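Local coordinates for protein rusticyanin (Thiobacillus ferrooxidans, PDB 2CAK) that carries electrons in the periplasm from cytochrome c552 to an A-type oxidase, using a single bound copper ion, at residues A41-P46 with F82-D87; T78-G83 with G117-T122; T89-P94 with I101-A106. One frame throughout, in Å; residues are numbered along the deposited sequence. Where two conformers were deposited one is given.

Contact 1 is the core of the set, its touching residues all buried and its centre about 7 Å from that of the chain; contacts 2 and 3, each about 13 Å out, are only partly buried. Contacts 1 and 2 each bring the loop after strand 70-77 against a strand of the six-stranded sheet and share F82 and G83, with centres about 8 Å apart. Contact 3 closes a loop of the seven-stranded sheet, its centre about 17 Å from that of contact 1, which it touches where D87 packs on I101 and I104. Chemistry follows place: small apolar groups beside a copper ligand in contact 1, a ring against backbone and a lysine end in contact 2, hydroxyl and ammonium bonds in contact 3.

Contact 1: A41-P46 with F82-D87; sequences AAAVLP and FGHSFD. With CU1 (copper (I) ion), chain B.
The methyl group of A43 and a branch of V44 pack against the imidazole of H84, a ligand of the blue copper centre in this cupredoxin beta sandwich. Segment 82-87 runs beside the end of strand 36-43, which stops at A43.

Metal coordination comes first. H84 ND1 binds copper at 2.1 Å; C137 and H142 complete the close ligands, and M147 also belongs to the site. The first torsion of H84 (chi1 -61°) puts the ring between its own segment and the strand, and its turn about CB-CG (chi2 -77°) directs ND1 to the metal while CD2 lies beside A43.

The two segments meet through van der Waals packing. A43 CB lies 3.6 Å from H84 CD2 and nearly as close to CG, approaching the ring obliquely. V44 CG2 meets H84 NE2 at 4.0 Å, the valine side chain crossing the imidazole at about a right angle. Further along, A41 CB reaches F86 CE1 at 3.8 Å, again obliquely. Rotation about CA-CB turns the F86 ring away from its own backbone N (chi1 -175°) and toward the strand; Y135 lies almost parallel to that ring, and F53 meets it edge-to-face. Alternation along the strand explains the pattern: A41 and A43 face segment 82-87, whereas A42 points away and touches L18 of helix 11-18. Alanine suits both inward positions because a single methyl lets the imidazole and the phenyl ring lie close to the strand.

Polar bonds stay within segment 82-87 or run to other parts of the chain. S85 OG accepts from the backbone N of Q138 and donates to D87 OD2 at 2.7 Å, meeting that oxygen nearly along its C-O bond.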
loop_
_atom_site.group_PDB
_atom_site.type_symbol
_atom_site.label_atom_id
_atom_site.label_comp_id
_atom_site.label_asym_id
_atom_site.label_seq_id
_atom_site.Cartn_x
_atom_site.Cartn_y
_atom_site.Cartn_z
ATOM N N ALA A 41 3.936 3.171 1.271
ATOM C CA ALA A 41 3.116 2.367 2.146
ATOM C C ALA A 41 3.931 1.203 2.723
ATOM O O ALA A 41 4.803 0.640 2.100
ATOM C CB ALA A 41 1.968 1.728 1.352
ATOM N N ALA A 42 3.636 0.872 3.984
ATOM C CA ALA A 42 4.261 -0.224 4.710
ATOM C C ALA A 42 3.213 -1.147 5.285
ATOM O O ALA A 42 2.126 -0.706 5.688
ATOM C CB ALA A 42 5.183 0.274 5.827
ATOM N N ALA A 43 3.519 -2.439 5.346
ATOM C CA ALA A 43 2.692 -3.445 5.995
ATOM C C ALA A 43 3.133 -3.646 7.450
ATOM O O ALA A 43 4.258 -4.120 7.659
ATOM C CB ALA A 43 2.760 -4.776 5.272
ATOM N N VAL A 44 2.299 -3.241 8.381
ATOM C CA VAL A 44 2.468 -3.377 9.822
ATOM C C VAL A 44 3.827 -2.879 10.312
ATOM O O VAL A 44 4.756 -3.597 10.651
ATOM C CB VAL A 44 2.195 -4.799 10.336
ATOM C CG1 VAL A 44 1.862 -4.730 11.825
ATOM C CG2 VAL A 44 1.033 -5.451 9.618
ATOM N N LEU A 45 3.970 -1.538 10.361
ATOM C CA LEU A 45 5.110 -0.938 11.017
ATOM C C LEU A 45 5.099 -1.319 12.510
ATOM O O LEU A 45 4.031 -1.489 13.081
ATOM C CB LEU A 45 5.032 0.586 10.891
ATOM C CG LEU A 45 5.383 1.183 9.537
ATOM C CD1 LEU A 45 5.230 2.721 9.599
ATOM C CD2 LEU A 45 6.818 0.810 9.121
ATOM N N PRO A 46 6.249 -1.428 13.151
ATOM C CA PRO A 46 6.316 -1.800 14.564
ATOM C C PRO A 46 5.427 -0.893 15.407
ATOM O O PRO A 46 5.429 0.334 15.310
ATOM C CB PRO A 46 7.792 -1.612 14.888
ATOM C CG PRO A 46 8.470 -1.929 13.599
ATOM C CD PRO A 46 7.603 -1.330 12.527
ATOM N N PHE A 82 5.347 -12.726 7.768
ATOM C CA PHE A 82 4.241 -12.636 6.840
ATOM C C PHE A 82 4.687 -12.004 5.529
ATOM O O PHE A 82 5.473 -11.084 5.544
ATOM C CB PHE A 82 3.096 -11.787 7.418
ATOM C CG PHE A 82 2.514 -12.481 8.633
ATOM C CD1 PHE A 82 3.008 -12.252 9.911
ATOM C CD2 PHE A 82 1.506 -13.402 8.464
ATOM C CE1 PHE A 82 2.478 -12.920 10.991
ATOM C CE2 PHE A 82 0.930 -14.047 9.568
ATOM C CZ PHE A 82 1.420 -13.800 10.822
ATOM N N GLY A 83 4.145 -12.471 4.431
ATOM C CA GLY A 83 4.395 -11.930 3.113
ATOM C C GLY A 83 3.281 -11.162 2.458
ATOM O O GLY A 83 2.742 -11.528 1.391
ATOM N N HIS A 84 2.894 -10.048 3.015
ATOM C CA HIS A 84 1.741 -9.252 2.615
ATOM C C HIS A 84 1.885 -8.736 1.201
ATOM O O HIS A 84 2.990 -8.533 0.686
ATOM C CB HIS A 84 1.658 -8.048 3.570
ATOM C CG HIS A 84 1.473 -8.357 5.012
ATOM N ND1 HIS A 84 0.285 -8.743 5.597
ATOM C CD2 HIS A 84 2.390 -8.261 6.013
ATOM C CE1 HIS A 84 0.512 -8.868 6.891
ATOM N NE2 HIS A 84 1.795 -8.600 7.198
ATOM N N SER A 85 0.750 -8.459 0.586
ATOM C CA SER A 85 0.727 -7.837 -0.740
ATOM C C SER A 85 0.048 -6.471 -0.673
ATOM O O SER A 85 -0.569 -6.111 0.331
ATOM C CB SER A 85 0.001 -8.700 -1.782
ATOM O OG SER A 85 -1.397 -8.761 -1.567
ATOM N N PHE A 86 0.137 -5.695 -1.733
ATOM C CA PHE A 86 -0.515 -4.398 -1.888
ATOM C C PHE A 86 -1.147 -4.380 -3.284
ATOM O O PHE A 86 -0.439 -4.273 -4.284
ATOM C CB PHE A 86 0.494 -3.260 -1.720
ATOM C CG PHE A 86 -0.097 -1.865 -1.756
ATOM C CD1 PHE A 86 -0.337 -1.175 -0.564
ATOM C CD2 PHE A 86 -0.423 -1.211 -2.909
ATOM C CE1 PHE A 86 -0.883 0.081 -0.575
ATOM C CE2 PHE A 86 -0.984 0.040 -2.875
ATOM C CZ PHE A 86 -1.214 0.733 -1.739
ATOM N N ASP A 87 -2.455 -4.497 -3.351
ATOM C CA ASP A 87 -3.164 -4.622 -4.618
ATOM C C ASP A 87 -4.318 -3.622 -4.672
ATOM O O ASP A 87 -5.087 -3.493 -3.701
ATOM C CB ASP A 87 -3.718 -6.050 -4.781
ATOM C CG ASP A 87 -2.559 -7.026 -4.856
ATOM O OD1 ASP A 87 -1.775 -6.925 -5.832
ATOM O OD2 ASP A 87 -2.382 -7.824 -3.951
HETATM CU CU CU1 B . -1.555 -9.123 4.754
#

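Contact 2: T78-G83 with G117-T122; sequences TNKGFG and GKFGYT
F119 sets its ring beside the backbone of T78 and the end of K80, and these two residues make up the 78-83 side of the contact. About CA-CB the F119 ring stands opposite the carbonyl carbon (chi1 -56°), and it is turned nearly perpendicular to the CA-CB-CG plane, chi2 91°. In this pose CD2 comes within 3.8 Å of T78 CA, while CE2 lies 3.9 Å from T78 O. The approach is oblique to the ring. T78 CG2 is a looser neighbour of F119 CD2 at 4.4 Å; the hydroxyl branch is engaged elsewhere, T78 OG1 bonding to A43 O and tying the loop back to strand 36-43. A beta-branched residue thus serves both sides, with hydroxyl to one strand and methyl near the phenylalanine.

K80 extends along most of its length and bends only at chi4, which brings NZ to 3.5 Å from F119 CE2, the two side chains crossing obliquely. Lysine was modelled in two conformers, so this approach is doubtful as a fixed feature; a long flexible chain fits the protein surface.

The backbone behind K80 forms a type II turn from N79 to F82, closed by a weak bond from F82 N to N79 O of 3.5 Å. G81 takes its third position with phi 91°, where a beta carbon would press on the carbonyl oxygen of K80. V14 of helix 11-18 touches both T78 and F119. The contact lies at the ends of two antiparallel inner strands of the cupredoxin sheet, 70-77 and 119-126, where 70-77 gives way to the loop leading to the copper ligand H84.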
loop_
_atom_site.group_PDB
_atom_site.type_symbol
_atom_site.label_atom_id
_atom_site.label_comp_id
_atom_site.label_asym_id
_atom_site.label_seq_id
_atom_site.Cartn_x
_atom_site.Cartn_y
_atom_site.Cartn_z
ATOM N N THR A 78 7.390 -4.638 6.350
ATOM C CA THR A 78 8.106 -4.581 7.599
ATOM C C THR A 78 7.702 -5.618 8.634
ATOM O O THR A 78 8.178 -5.626 9.755
ATOM C CB THR A 78 8.008 -3.153 8.204
ATOM O OG1 THR A 78 6.650 -2.679 8.201
ATOM C CG2 THR A 78 8.836 -2.172 7.380
ATOM N N ASN A 79 6.793 -6.501 8.288
ATOM C CA ASN A 79 6.180 -7.401 9.269
ATOM C C ASN A 79 6.841 -8.754 9.272
ATOM O O ASN A 79 6.664 -9.542 8.350
ATOM C CB ASN A 79 4.676 -7.499 8.970
ATOM C CG ASN A 79 3.900 -8.139 10.117
ATOM O OD1 ASN A 79 4.211 -8.127 11.338
ATOM N ND2 ASN A 79 2.844 -8.701 9.696
ATOM N N LYS A 80 7.588 -9.057 10.317
ATOM C CA LYS A 80 8.224 -10.364 10.426
ATOM C C LYS A 80 7.201 -11.481 10.342
ATOM O O LYS A 80 6.155 -11.443 11.000
ATOM C CB LYS A 80 9.059 -10.388 11.740
ATOM C CG LYS A 80 10.146 -9.311 11.729
ATOM C CD LYS A 80 11.213 -9.492 12.790
ATOM C CE LYS A 80 12.434 -8.606 12.606
ATOM N NZ LYS A 80 12.380 -7.797 11.362
ATOM N N GLY A 81 7.500 -12.514 9.578
ATOM C CA GLY A 81 6.740 -13.749 9.503
ATOM C C GLY A 81 5.654 -13.813 8.446
ATOM O O GLY A 81 5.046 -14.880 8.253
ATOM N N PHE A 82 5.347 -12.726 7.768
ATOM C CA PHE A 82 4.241 -12.636 6.840
ATOM C C PHE A 82 4.687 -12.004 5.529
ATOM O O PHE A 82 5.473 -11.084 5.544
ATOM C CB PHE A 82 3.096 -11.787 7.418
ATOM C CG PHE A 82 2.514 -12.481 8.633
ATOM C CD1 PHE A 82 3.008 -12.252 9.911
ATOM C CD2 PHE A 82 1.506 -13.402 8.464
ATOM C CE1 PHE A 82 2.478 -12.920 10.991
ATOM C CE2 PHE A 82 0.930 -14.047 9.568
ATOM C CZ PHE A 82 1.420 -13.800 10.822
ATOM N N GLY A 83 4.145 -12.471 4.431
ATOM C CA GLY A 83 4.395 -11.930 3.113
ATOM C C GLY A 83 3.281 -11.162 2.458
ATOM O O GLY A 83 2.742 -11.528 1.391
ATOM N N GLY A 117 18.179 -9.361 8.451
ATOM C CA GLY A 117 18.152 -7.987 8.914
ATOM C C GLY A 117 17.724 -6.990 7.876
ATOM O O GLY A 117 17.961 -5.781 7.952
ATOM N N LYS A 118 17.054 -7.476 6.846
ATOM C CA LYS A 118 16.543 -6.626 5.772
ATOM C C LYS A 118 15.075 -6.898 5.461
ATOM O O LYS A 118 14.487 -7.873 5.939
ATOM C CB LYS A 118 17.409 -6.848 4.534
ATOM C CG LYS A 118 18.829 -6.307 4.796
ATOM C CD LYS A 118 19.654 -6.118 3.559
ATOM C CE LYS A 118 19.934 -7.434 2.886
ATOM N NZ LYS A 118 21.113 -7.196 1.954
ATOM N N PHE A 119 14.504 -5.964 4.713
ATOM C CA PHE A 119 13.094 -5.891 4.406
ATOM C C PHE A 119 12.863 -5.744 2.910
ATOM O O PHE A 119 13.526 -4.932 2.259
ATOM C CB PHE A 119 12.458 -4.682 5.108
ATOM C CG PHE A 119 12.688 -4.734 6.604
ATOM C CD1 PHE A 119 13.782 -4.136 7.201
ATOM C CD2 PHE A 119 11.800 -5.367 7.431
ATOM C CE1 PHE A 119 13.932 -4.222 8.559
ATOM C CE2 PHE A 119 11.946 -5.485 8.797
ATOM C CZ PHE A 119 13.045 -4.892 9.365
ATOM N N GLY A 120 11.884 -6.480 2.404
ATOM C CA GLY A 120 11.599 -6.386 0.965
ATOM C C GLY A 120 10.737 -5.185 0.604
ATOM O O GLY A 120 9.826 -4.802 1.353
ATOM N N TYR A 121 11.017 -4.604 -0.551
ATOM C CA TYR A 121 10.236 -3.484 -1.053
ATOM C C TYR A 121 10.208 -3.549 -2.584
ATOM O O TYR A 121 11.030 -4.155 -3.232
ATOM C CB TYR A 121 10.729 -2.132 -0.571
ATOM C CG TYR A 121 12.019 -1.650 -1.180
ATOM C CD1 TYR A 121 13.258 -2.114 -0.729
ATOM C CD2 TYR A 121 11.979 -0.740 -2.221
ATOM C CE1 TYR A 121 14.430 -1.659 -1.292
ATOM C CE2 TYR A 121 13.182 -0.293 -2.773
ATOM C CZ TYR A 121 14.389 -0.736 -2.334
ATOM O OH TYR A 121 15.560 -0.301 -2.923
ATOM N N THR A 122 9.245 -2.809 -3.154
ATOM C CA THR A 122 9.107 -2.662 -4.577
ATOM C C THR A 122 8.470 -1.313 -4.913
ATOM O O THR A 122 7.871 -0.651 -4.056
ATOM C CB THR A 122 8.280 -3.837 -5.151
ATOM O OG1 THR A 122 8.449 -3.834 -6.595
ATOM C CG2 THR A 122 6.837 -3.761 -4.782
#

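Contact 3: T89-P94 with I101-A106; sequences TQKVPP and IDPIVA. Unlike the reference sequence in segment 89-94: Q90 (reference Lys), V92 (reference Gly).
T89 and I101 meet with their side chains at about a right angle, the threonine hydroxyl reaching past the isoleucine CB to its backbone carbonyl. T89 OG1 donates to I101 O at 2.7 Å, arriving 20° out of the carbonyl plane with a C=O...donor angle of 124°. T89 OG1 in turn accepts from K91 N at 3.1 Å, an ST turn, so two bonds grip the hydroxyl and fix the rotation of the side chain. Because that hydroxyl lies opposite the T89 backbone N about CA-CB (chi1 -179°), it can reach both partners. The methyl T89 CG2 rests 4.2 Å from I101 CG2; threonine suits the place by offering a hydroxyl and an apolar branch together.

Both segments lie between, and reach into, strands 87-89 and 106-107, antiparallel neighbours in the seven-stranded sheet of the cupredoxin sandwich, and these bonds close the intervening loop at its neck. I101, buried, also touches V136 and Q138.

K91 is exposed. Its CG passes 3.8 Å from I101 CA; beyond it, bends at chi2 and chi4 fold the chain back so that NZ bonds to D102 O at 2.9 Å. The lysine chain crosses P103 at about a right angle. The peptide bond before P103 is cis, which puts the ring's CD on the same side as D102 O and hence 3.8 Å from K91 NZ. Lysine fits here because its aliphatic part lies on backbone while the charged end, near solvent, takes a carbonyl.

A water bridges the segments beside T89: it accepts from Q90 N and donates to P103 O at 2.7 Å.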
loop_
_atom_site.group_PDB
_atom_site.type_symbol
_atom_site.label_atom_id
_atom_site.label_comp_id
_atom_site.label_asym_id
_atom_site.label_seq_id
_atom_site.Cartn_x
_atom_site.Cartn_y
_atom_site.Cartn_z
ATOM N N THR A 89 -7.904 -2.466 -6.331
ATOM C CA THR A 89 -9.101 -2.989 -6.958
ATOM C C THR A 89 -10.235 -1.982 -6.920
ATOM O O THR A 89 -10.154 -1.051 -6.115
ATOM C CB THR A 89 -9.500 -4.293 -6.254
ATOM O OG1 THR A 89 -10.668 -4.876 -6.834
ATOM C CG2 THR A 89 -9.762 -4.060 -4.762
ATOM N N GLN A 90 -11.249 -2.146 -7.733
ATOM C CA GLN A 90 -12.493 -1.382 -7.585
ATOM C C GLN A 90 -13.574 -2.138 -6.827
ATOM O O GLN A 90 -14.634 -1.568 -6.547
ATOM C CB GLN A 90 -12.948 -0.814 -8.939
ATOM C CG GLN A 90 -11.929 0.291 -9.289
ATOM C CD GLN A 90 -12.419 1.231 -10.366
ATOM O OE1 GLN A 90 -12.480 0.775 -11.508
ATOM N NE2 GLN A 90 -12.763 2.487 -10.035
ATOM N N LYS A 91 -13.363 -3.409 -6.486
ATOM C CA LYS A 91 -14.277 -4.159 -5.628
ATOM C C LYS A 91 -14.224 -3.591 -4.223
ATOM O O LYS A 91 -13.206 -3.117 -3.748
ATOM C CB LYS A 91 -13.976 -5.648 -5.584
ATOM C CG LYS A 91 -13.968 -6.400 -6.914
ATOM C CD LYS A 91 -15.225 -6.256 -7.734
ATOM C CE LYS A 91 -15.268 -7.332 -8.820
ATOM N NZ LYS A 91 -14.915 -6.746 -10.159
ATOM N N VAL A 92 -15.357 -3.561 -3.557
ATOM C CA VAL A 92 -15.655 -2.854 -2.339
ATOM C C VAL A 92 -15.669 -3.783 -1.122
ATOM O O VAL A 92 -15.991 -4.979 -1.243
ATOM C CB VAL A 92 -17.018 -2.130 -2.499
ATOM C CG1 VAL A 92 -17.066 -1.105 -3.632
ATOM C CG2 VAL A 92 -18.144 -3.136 -2.734
ATOM N N PRO A 93 -15.410 -3.237 0.070
ATOM C CA PRO A 93 -15.628 -3.985 1.322
ATOM C C PRO A 93 -17.098 -4.221 1.568
ATOM O O PRO A 93 -17.937 -3.490 1.036
ATOM C CB PRO A 93 -15.007 -3.129 2.419
ATOM C CG PRO A 93 -14.974 -1.765 1.878
ATOM C CD PRO A 93 -14.952 -1.871 0.366
ATOM N N PRO A 94 -17.468 -5.182 2.368
ATOM C CA PRO A 94 -16.555 -6.079 3.071
ATOM C C PRO A 94 -15.976 -7.155 2.163
ATOM O O PRO A 94 -16.610 -7.685 1.262
ATOM C CB PRO A 94 -17.450 -6.738 4.129
ATOM C CG PRO A 94 -18.846 -6.550 3.646
ATOM C CD PRO A 94 -18.898 -5.424 2.664
ATOM N N ILE A 101 -11.326 -9.984 -6.057
ATOM C CA ILE A 101 -10.947 -8.570 -6.271
ATOM C C ILE A 101 -10.560 -8.314 -7.717
ATOM O O ILE A 101 -10.136 -7.208 -8.097
ATOM C CB ILE A 101 -9.812 -8.122 -5.338
ATOM C CG1 ILE A 101 -8.524 -8.923 -5.481
ATOM C CG2 ILE A 101 -10.256 -8.105 -3.901
ATOM C CD1 ILE A 101 -7.329 -8.267 -4.772
ATOM N N ASP A 102 -10.676 -9.312 -8.578
ATOM C CA ASP A 102 -10.339 -9.115 -9.962
ATOM C C ASP A 102 -11.346 -8.222 -10.661
ATOM O O ASP A 102 -12.530 -8.322 -10.392
ATOM C CB ASP A 102 -10.310 -10.468 -10.701
ATOM C CG ASP A 102 -9.516 -11.488 -9.939
ATOM O OD1 ASP A 102 -8.293 -11.379 -10.139
ATOM O OD2 ASP A 102 -10.145 -12.364 -9.278
ATOM N N PRO A 103 -10.924 -7.423 -11.637
ATOM C CA PRO A 103 -9.527 -7.291 -12.020
ATOM C C PRO A 103 -8.725 -6.385 -11.088
ATOM O O PRO A 103 -9.184 -5.356 -10.596
ATOM C CB PRO A 103 -9.597 -6.615 -13.370
ATOM C CG PRO A 103 -10.878 -5.873 -13.322
ATOM C CD PRO A 103 -11.851 -6.642 -12.486
ATOM N N ILE A 104 -7.477 -6.756 -10.832
ATOM C CA ILE A 104 -6.518 -5.943 -10.103
ATOM C C ILE A 104 -5.942 -4.906 -11.074
ATOM O O ILE A 104 -5.356 -5.288 -12.092
ATOM C CB ILE A 104 -5.451 -6.826 -9.435
ATOM C CG1 ILE A 104 -6.041 -7.765 -8.385
ATOM C CG2 ILE A 104 -4.374 -5.961 -8.801
ATOM C CD1 ILE A 104 -5.093 -8.802 -7.865
ATOM N N VAL A 105 -6.122 -3.632 -10.792
ATOM C CA VAL A 105 -5.755 -2.570 -11.738
ATOM C C VAL A 105 -4.276 -2.280 -11.717
ATOM O O VAL A 105 -3.684 -1.884 -12.704
ATOM C CB VAL A 105 -6.618 -1.319 -11.589
ATOM C CG1 VAL A 105 -8.124 -1.652 -11.649
ATOM C CG2 VAL A 105 -6.411 -0.560 -10.308
ATOM N N ALA A 106 -3.637 -2.499 -10.558
ATOM C CA ALA A 106 -2.243 -2.315 -10.297
ATOM C C ALA A 106 -1.907 -2.922 -8.946
ATOM O O ALA A 106 -2.753 -2.936 -8.068
ATOM C CB ALA A 106 -1.888 -0.816 -10.240
HETATM O O HOH W 1 -11.363 -3.858 -10.073
#